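Long-range contact in restriction endonuclease S subunits (Thermoanaerobacter tengcongensis, PDB 3OKG), which probably recognises the target DNA sequence as the specificity subunit of a type I restriction-modification methyltransferase: residues 39-53 / 70-84. Residues are numbered along the deposited sequence; the frame is centred on the assembly and turned at random.
With SO4 (sulfate ion), chain I; SO4 (sulfate ion), chain G; SO4 (sulfate ion), chain D.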
loop_
_atom_site.group_PDB
_atom_site.type_symbol
_atom_site.label_atom_id
_atom_site.label_comp_id
_atom_site.label_asym_id
_atom_site.label_seq_id
_atom_site.Cartn_x
_atom_site.Cartn_y
_atom_site.Cartn_z
ATOM N N GLU A 39 -1.132 -36.511 -17.711
ATOM C CA GLU A 39 -0.546 -36.876 -18.997
ATOM C C GLU A 39 0.012 -35.667 -19.715
ATOM O O GLU A 39 -0.275 -34.522 -19.358
ATOM C CB GLU A 39 -1.603 -37.535 -19.887
ATOM C CG GLU A 39 -2.046 -38.929 -19.434
ATOM C CD GLU A 39 -3.016 -39.590 -20.425
ATOM O OE1 GLU A 39 -2.831 -39.433 -21.654
ATOM O OE2 GLU A 39 -3.966 -40.271 -19.976
ATOM N N ARG A 40 0.809 -35.948 -20.738
ATOM C CA ARG A 40 1.374 -34.936 -21.590
ATOM C C ARG A 40 0.871 -35.113 -23.021
ATOM O O ARG A 40 0.372 -36.174 -23.386
ATOM C CB ARG A 40 2.882 -35.051 -21.586
ATOM C CG ARG A 40 3.465 -34.900 -20.216
ATOM C CD ARG A 40 4.890 -34.489 -20.338
ATOM N NE ARG A 40 5.464 -34.171 -19.046
ATOM C CZ ARG A 40 6.579 -33.472 -18.906
ATOM N NH1 ARG A 40 7.200 -33.012 -19.986
ATOM N NH2 ARG A 40 7.058 -33.230 -17.694
ATOM N N ARG A 41 1.008 -34.059 -23.807
ATOM C CA ARG A 41 0.629 -34.090 -25.206
ATOM C C ARG A 41 1.474 -33.062 -25.949
ATOM O O ARG A 41 1.806 -32.006 -25.399
ATOM C CB ARG A 41 -0.858 -33.788 -25.367
ATOM C CG ARG A 41 -1.429 -34.235 -26.709
ATOM C CD ARG A 41 -2.545 -33.335 -27.172
ATOM N NE ARG A 41 -3.575 -33.163 -26.159
ATOM C CZ ARG A 41 -4.255 -32.032 -25.980
ATOM N NH1 ARG A 41 -4.024 -30.972 -26.756
ATOM N NH2 ARG A 41 -5.172 -31.955 -25.026
ATOM N N ASP A 42 1.839 -33.377 -27.190
ATOM C CA ASP A 42 2.629 -32.467 -28.001
ATOM C C ASP A 42 1.698 -31.837 -29.029
ATOM O O ASP A 42 1.316 -32.483 -30.003
ATOM C CB ASP A 42 3.770 -33.232 -28.690
ATOM C CG ASP A 42 4.658 -32.335 -29.504
ATOM O OD1 ASP A 42 4.244 -31.192 -29.818
ATOM O OD2 ASP A 42 5.781 -32.765 -29.834
ATOM N N PRO A 43 1.296 -30.580 -28.802
ATOM C CA PRO A 43 0.305 -29.983 -29.711
ATOM C C PRO A 43 0.856 -29.812 -31.131
ATOM O O PRO A 43 0.053 -29.631 -32.052
ATOM C CB PRO A 43 0.050 -28.587 -29.096
ATOM C CG PRO A 43 0.621 -28.675 -27.658
ATOM C CD PRO A 43 1.761 -29.634 -27.770
ATOM N N THR A 44 2.185 -29.841 -31.290
ATOM C CA THR A 44 2.798 -29.676 -32.610
ATOM C C THR A 44 2.427 -30.824 -33.528
ATOM O O THR A 44 2.641 -30.741 -34.729
ATOM C CB THR A 44 4.352 -29.549 -32.582
ATOM O OG1 THR A 44 4.948 -30.808 -32.233
ATOM C CG2 THR A 44 4.799 -28.463 -31.604
ATOM N N LYS A 45 1.867 -31.887 -32.957
ATOM C CA LYS A 45 1.458 -33.053 -33.734
ATOM C C LYS A 45 0.114 -32.825 -34.394
ATOM O O LYS A 45 -0.292 -33.592 -35.261
ATOM C CB LYS A 45 1.441 -34.317 -32.867
ATOM C CG LYS A 45 2.840 -34.764 -32.470
ATOM C CD LYS A 45 2.838 -35.845 -31.390
ATOM C CE LYS A 45 2.440 -37.216 -31.925
ATOM N NZ LYS A 45 0.977 -37.322 -32.212
ATOM N N ASN A 46 -0.572 -31.762 -33.985
ATOM C CA ASN A 46 -1.750 -31.289 -34.688
ATOM C C ASN A 46 -1.501 -29.822 -35.017
ATOM O O ASN A 46 -2.036 -28.925 -34.368
ATOM C CB ASN A 46 -3.012 -31.461 -33.841
ATOM C CG ASN A 46 -3.321 -32.916 -33.538
ATOM O OD1 ASN A 46 -2.883 -33.451 -32.523
ATOM N ND2 ASN A 46 -4.084 -33.561 -34.417
ATOM N N PRO A 47 -0.645 -29.581 -36.011
ATOM C CA PRO A 47 -0.122 -28.257 -36.340
ATOM C C PRO A 47 -1.228 -27.261 -36.686
ATOM O O PRO A 47 -1.023 -26.076 -36.435
ATOM C CB PRO A 47 0.766 -28.531 -37.572
ATOM C CG PRO A 47 0.241 -29.858 -38.121
ATOM C CD PRO A 47 -0.057 -30.623 -36.877
ATOM N N SER A 48 -2.357 -27.714 -37.228
ATOM C CA SER A 48 -3.412 -26.777 -37.638
ATOM C C SER A 48 -4.486 -26.616 -36.601
ATOM O O SER A 48 -5.507 -25.986 -36.861
ATOM C CB SER A 48 -4.079 -27.228 -38.937
ATOM O OG SER A 48 -3.169 -27.095 -40.000
ATOM N N THR A 49 -4.261 -27.195 -35.430
ATOM C CA THR A 49 -5.278 -27.200 -34.394
ATOM C C THR A 49 -4.919 -26.216 -33.290
ATOM O O THR A 49 -3.822 -26.248 -32.769
ATOM C CB THR A 49 -5.434 -28.596 -33.827
ATOM O OG1 THR A 49 -5.866 -29.468 -34.880
ATOM C CG2 THR A 49 -6.478 -28.608 -32.725
ATOM N N TYR A 50 -5.840 -25.311 -32.970
ATOM C CA TYR A 50 -5.598 -24.362 -31.899
ATOM C C TYR A 50 -5.692 -25.079 -30.553
ATOM O O TYR A 50 -6.509 -25.980 -30.386
ATOM C CB TYR A 50 -6.623 -23.224 -31.960
ATOM C CG TYR A 50 -6.209 -22.125 -32.921
ATOM C CD1 TYR A 50 -5.261 -21.187 -32.553
ATOM C CD2 TYR A 50 -6.752 -22.053 -34.210
ATOM C CE1 TYR A 50 -4.853 -20.177 -33.435
ATOM C CE2 TYR A 50 -6.352 -21.033 -35.106
ATOM C CZ TYR A 50 -5.413 -20.114 -34.706
ATOM O OH TYR A 50 -5.002 -19.120 -35.564
ATOM N N PHE A 51 -4.861 -24.678 -29.602
ATOM C CA PHE A 51 -5.066 -25.090 -28.214
ATOM C C PHE A 51 -4.890 -23.859 -27.331
ATOM O O PHE A 51 -4.309 -22.857 -27.760
ATOM C CB PHE A 51 -4.058 -26.178 -27.812
ATOM C CG PHE A 51 -2.660 -25.683 -27.711
ATOM C CD1 PHE A 51 -2.076 -25.449 -26.469
ATOM C CD2 PHE A 51 -1.919 -25.431 -28.853
ATOM C CE1 PHE A 51 -0.782 -24.976 -26.369
ATOM C CE2 PHE A 51 -0.619 -24.953 -28.766
ATOM C CZ PHE A 51 -0.039 -24.725 -27.526
ATOM N N VAL A 52 -5.395 -23.917 -26.103
ATOM C CA VAL A 52 -5.207 -22.794 -25.194
ATOM C C VAL A 52 -4.049 -23.107 -24.257
ATOM O O VAL A 52 -3.999 -24.207 -23.686
ATOM C CB VAL A 52 -6.479 -22.512 -24.381
ATOM C CG1 VAL A 52 -6.222 -21.341 -23.447
ATOM C CG2 VAL A 52 -7.652 -22.188 -25.315
ATOM N N TYR A 53 -3.104 -22.171 -24.122
ATOM C CA TYR A 53 -1.886 -22.409 -23.351
ATOM C C TYR A 53 -1.885 -21.569 -22.085
ATOM O O TYR A 53 -2.085 -20.354 -22.144
ATOM C CB TYR A 53 -0.664 -22.030 -24.176
ATOM C CG TYR A 53 0.649 -22.325 -23.524
ATOM C CD1 TYR A 53 0.843 -23.508 -22.818
ATOM C CD2 TYR A 53 1.704 -21.447 -23.638
ATOM C CE1 TYR A 53 2.054 -23.776 -22.206
ATOM C CE2 TYR A 53 2.931 -21.721 -23.050
ATOM C CZ TYR A 53 3.091 -22.895 -22.344
ATOM O OH TYR A 53 4.305 -23.167 -21.765
ATOM N N LYS A 70 -3.354 -17.890 -23.607
ATOM C CA LYS A 70 -3.279 -17.483 -25.006
ATOM C C LYS A 70 -3.682 -18.634 -25.891
ATOM O O LYS A 70 -3.271 -19.754 -25.651
ATOM C CB LYS A 70 -1.860 -17.032 -25.372
ATOM C CG LYS A 70 -1.817 -16.351 -26.765
ATOM C CD LYS A 70 -0.460 -16.448 -27.453
ATOM C CE LYS A 70 0.461 -15.292 -27.094
ATOM N NZ LYS A 70 1.720 -15.341 -27.897
ATOM N N GLU A 71 -4.485 -18.365 -26.924
ATOM C CA GLU A 71 -4.842 -19.426 -27.840
ATOM C C GLU A 71 -3.759 -19.476 -28.906
ATOM O O GLU A 71 -3.440 -18.469 -29.545
ATOM C CB GLU A 71 -6.244 -19.241 -28.432
ATOM C CG GLU A 71 -6.713 -20.466 -29.200
ATOM C CD GLU A 71 -8.214 -20.636 -29.177
ATOM O OE1 GLU A 71 -8.909 -19.729 -28.684
ATOM O OE2 GLU A 71 -8.701 -21.680 -29.648
ATOM N N ILE A 72 -3.195 -20.657 -29.087
ATOM C CA ILE A 72 -2.034 -20.830 -29.939
ATOM C C ILE A 72 -2.243 -21.943 -30.958
ATOM O O ILE A 72 -2.861 -22.963 -30.679
ATOM C CB ILE A 72 -0.790 -21.163 -29.094
ATOM C CG1 ILE A 72 -0.514 -20.029 -28.103
ATOM C CG2 ILE A 72 0.419 -21.413 -29.987
ATOM C CD1 ILE A 72 0.544 -20.406 -27.033
ATOM N N LEU A 73 -1.723 -21.728 -32.163
ATOM C CA LEU A 73 -1.772 -22.751 -33.191
ATOM C C LEU A 73 -0.774 -23.862 -32.841
ATOM O O LEU A 73 0.347 -23.581 -32.427
ATOM C CB LEU A 73 -1.427 -22.115 -34.545
ATOM C CG LEU A 73 -1.860 -22.841 -35.816
ATOM C CD1 LEU A 73 -3.321 -23.190 -35.803
ATOM C CD2 LEU A 73 -1.520 -21.977 -37.035
ATOM N N GLY A 74 -1.166 -25.124 -33.018
ATOM C CA GLY A 74 -0.306 -26.226 -32.613
ATOM C C GLY A 74 1.086 -26.116 -33.203
ATOM O O GLY A 74 2.096 -26.365 -32.540
ATOM N N GLN A 75 1.145 -25.741 -34.474
ATOM C CA GLN A 75 2.423 -25.532 -35.138
ATOM C C GLN A 75 3.364 -24.676 -34.303
ATOM O O GLN A 75 4.572 -24.888 -34.290
ATOM C CB GLN A 75 2.190 -24.843 -36.486
ATOM C CG GLN A 75 3.464 -24.383 -37.134
ATOM C CD GLN A 75 3.213 -23.753 -38.479
ATOM O OE1 GLN A 75 2.073 -23.714 -38.957
ATOM N NE2 GLN A 75 4.275 -23.250 -39.105
ATOM N N HIS A 76 2.796 -23.705 -33.598
ATOM C CA HIS A 76 3.589 -22.745 -32.863
ATOM C C HIS A 76 3.686 -22.995 -31.355
ATOM O O HIS A 76 4.121 -22.113 -30.606
ATOM C CB HIS A 76 3.015 -21.358 -33.089
ATOM C CG HIS A 76 3.049 -20.931 -34.518
ATOM N ND1 HIS A 76 1.956 -20.394 -35.161
ATOM C CD2 HIS A 76 4.042 -20.984 -35.436
ATOM C CE1 HIS A 76 2.279 -20.117 -36.411
ATOM N NE2 HIS A 76 3.539 -20.467 -36.604
ATOM N N ALA A 77 3.284 -24.177 -30.916
ATOM C CA ALA A 77 3.429 -24.549 -29.499
ATOM C C ALA A 77 4.845 -24.370 -29.000
ATOM O O ALA A 77 5.773 -24.966 -29.537
ATOM C CB ALA A 77 2.995 -26.006 -29.263
ATOM N N PRO A 78 5.004 -23.578 -27.931
ATOM C CA PRO A 78 6.260 -23.439 -27.186
ATOM C C PRO A 78 6.744 -24.814 -26.713
ATOM O O PRO A 78 5.969 -25.767 -26.589
ATOM C CB PRO A 78 5.864 -22.577 -25.984
ATOM C CG PRO A 78 4.592 -21.922 -26.372
ATOM C CD PRO A 78 3.899 -22.819 -27.327
ATOM N N SER A 79 8.036 -24.937 -26.470
ATOM C CA SER A 79 8.575 -26.237 -26.106
ATOM C C SER A 79 8.050 -26.715 -24.759
ATOM O O SER A 79 7.927 -27.906 -24.550
ATOM C CB SER A 79 10.105 -26.208 -26.082
ATOM O OG SER A 79 10.549 -25.218 -25.187
ATOM N N ARG A 80 7.725 -25.791 -23.855
ATOM C CA ARG A 80 7.181 -26.167 -22.536
ATOM C C ARG A 80 5.698 -26.512 -22.552
ATOM O O ARG A 80 5.126 -26.945 -21.542
ATOM C CB ARG A 80 7.402 -25.025 -21.540
ATOM C CG ARG A 80 8.839 -24.891 -21.076
ATOM C CD ARG A 80 8.980 -23.644 -20.224
ATOM N NE ARG A 80 10.330 -23.515 -19.708
ATOM C CZ ARG A 80 10.736 -22.498 -18.958
ATOM N NH1 ARG A 80 9.879 -21.533 -18.637
ATOM N NH2 ARG A 80 11.993 -22.445 -18.531
ATOM N N ALA A 81 5.050 -26.299 -23.684
ATOM C CA ALA A 81 3.622 -26.511 -23.738
ATOM C C ALA A 81 3.303 -27.993 -23.902
ATOM O O ALA A 81 3.063 -28.457 -25.009
ATOM C CB ALA A 81 2.972 -25.656 -24.859
ATOM N N ARG A 82 3.299 -28.750 -22.800
ATOM C CA ARG A 82 3.166 -30.199 -22.939
ATOM C C ARG A 82 2.270 -30.901 -21.920
ATOM O O ARG A 82 1.958 -32.077 -22.100
ATOM C CB ARG A 82 4.548 -30.876 -22.960
ATOM C CG ARG A 82 5.439 -30.441 -24.119
ATOM C CD ARG A 82 5.034 -31.041 -25.470
ATOM N NE ARG A 82 6.049 -30.730 -26.480
ATOM C CZ ARG A 82 6.187 -29.552 -27.086
ATOM N NH1 ARG A 82 5.355 -28.540 -26.821
ATOM N NH2 ARG A 82 7.166 -29.385 -27.969
ATOM N N LYS A 83 1.855 -30.210 -20.862
ATOM C CA LYS A 83 1.069 -30.897 -19.818
ATOM C C LYS A 83 -0.402 -30.644 -20.030
ATOM O O LYS A 83 -0.817 -29.497 -20.110
ATOM C CB LYS A 83 1.491 -30.441 -18.408
ATOM C CG LYS A 83 2.859 -30.978 -17.989
ATOM C CD LYS A 83 3.249 -30.549 -16.571
ATOM C CE LYS A 83 4.560 -31.252 -16.156
ATOM N NZ LYS A 83 4.965 -30.898 -14.770
ATOM N N VAL A 84 -1.186 -31.724 -20.104
ATOM C CA VAL A 84 -2.608 -31.615 -20.375
ATOM C C VAL A 84 -3.305 -31.272 -19.070
ATOM O O VAL A 84 -3.072 -31.917 -18.061
ATOM C CB VAL A 84 -3.180 -32.945 -20.874
ATOM C CG1 VAL A 84 -4.689 -32.890 -20.916
ATOM C CG2 VAL A 84 -2.608 -33.302 -22.237
HETATM S S SO4 I . -4.117 -31.144 -37.622
HETATM O O1 SO4 I . -5.384 -31.078 -38.341
HETATM O O2 SO4 I . -4.101 -32.384 -36.851
HETATM O O3 SO4 I . -2.984 -31.124 -38.545
HETATM O O4 SO4 I . -3.998 -29.984 -36.740
HETATM S S SO4 G . 10.205 -31.650 -18.057
HETATM O O1 SO4 G . 10.162 -31.387 -19.498
HETATM O O2 SO4 G . 8.851 -31.716 -17.515
HETATM O O3 SO4 G . 10.874 -32.931 -17.821
HETATM O O4 SO4 G . 10.906 -30.559 -17.374
HETATM S S SO4 D . 6.620 -20.547 -18.151
HETATM O O1 SO4 D . 7.060 -21.745 -18.845
HETATM O O2 SO4 D . 5.299 -20.803 -17.568
HETATM O O3 SO4 D . 7.531 -20.255 -17.048
HETATM O O4 SO4 D . 6.550 -19.435 -19.077
HETATM O O HOH W 1 -0.517 -33.032 -17.057
HETATM O O HOH W 2 -3.548 -35.187 -17.938
#
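A81 sets its methyl over one face of the Y53 ring, CB 3.8 Å from the ring centroid, while I72 CD1 packs on Y53 CB at 3.5 Å. Beside it, the F51 ring touches A77 CB through CZ and lies alongside I72; with F51 CG set between the backbone N and the carbonyl carbon (chi1 69°), the ring leans toward 70-84 and brings CD2 to 3.2 Å from I72 O. On the reverse of the sheet, L73 CD1 rests over the centre of the Y50 ring. The backbones of 50-53 and 70-73 pair antiparallel between these two layers, I72 N to F51 O running almost straight (178°). Strand 70-73 is the edge of a mixed sheet in the first DNA specificity domain, with 50-54, 113-115 and then 81-84 following across it. Where R41 N donates to R82 O (2.8 Å), the R82 guanidinium stacks nearly flat (14°) on the D42 carboxylate, a long salt bridge with OD1 3.8 Å from NE, held by charge alone. R82 NH1 also donates to P78 O and A81 O, bracing the 78-81 turn, and D42 OD1 takes T44 N in an Asx turn. A leucine in place of R82 would probably leave D42 without its countercharge and the turn carbonyls without that donor. Farther out, K83 reaches D161 in a salt bridge, and R41 NH2 hydrogen-bonds to G111 O.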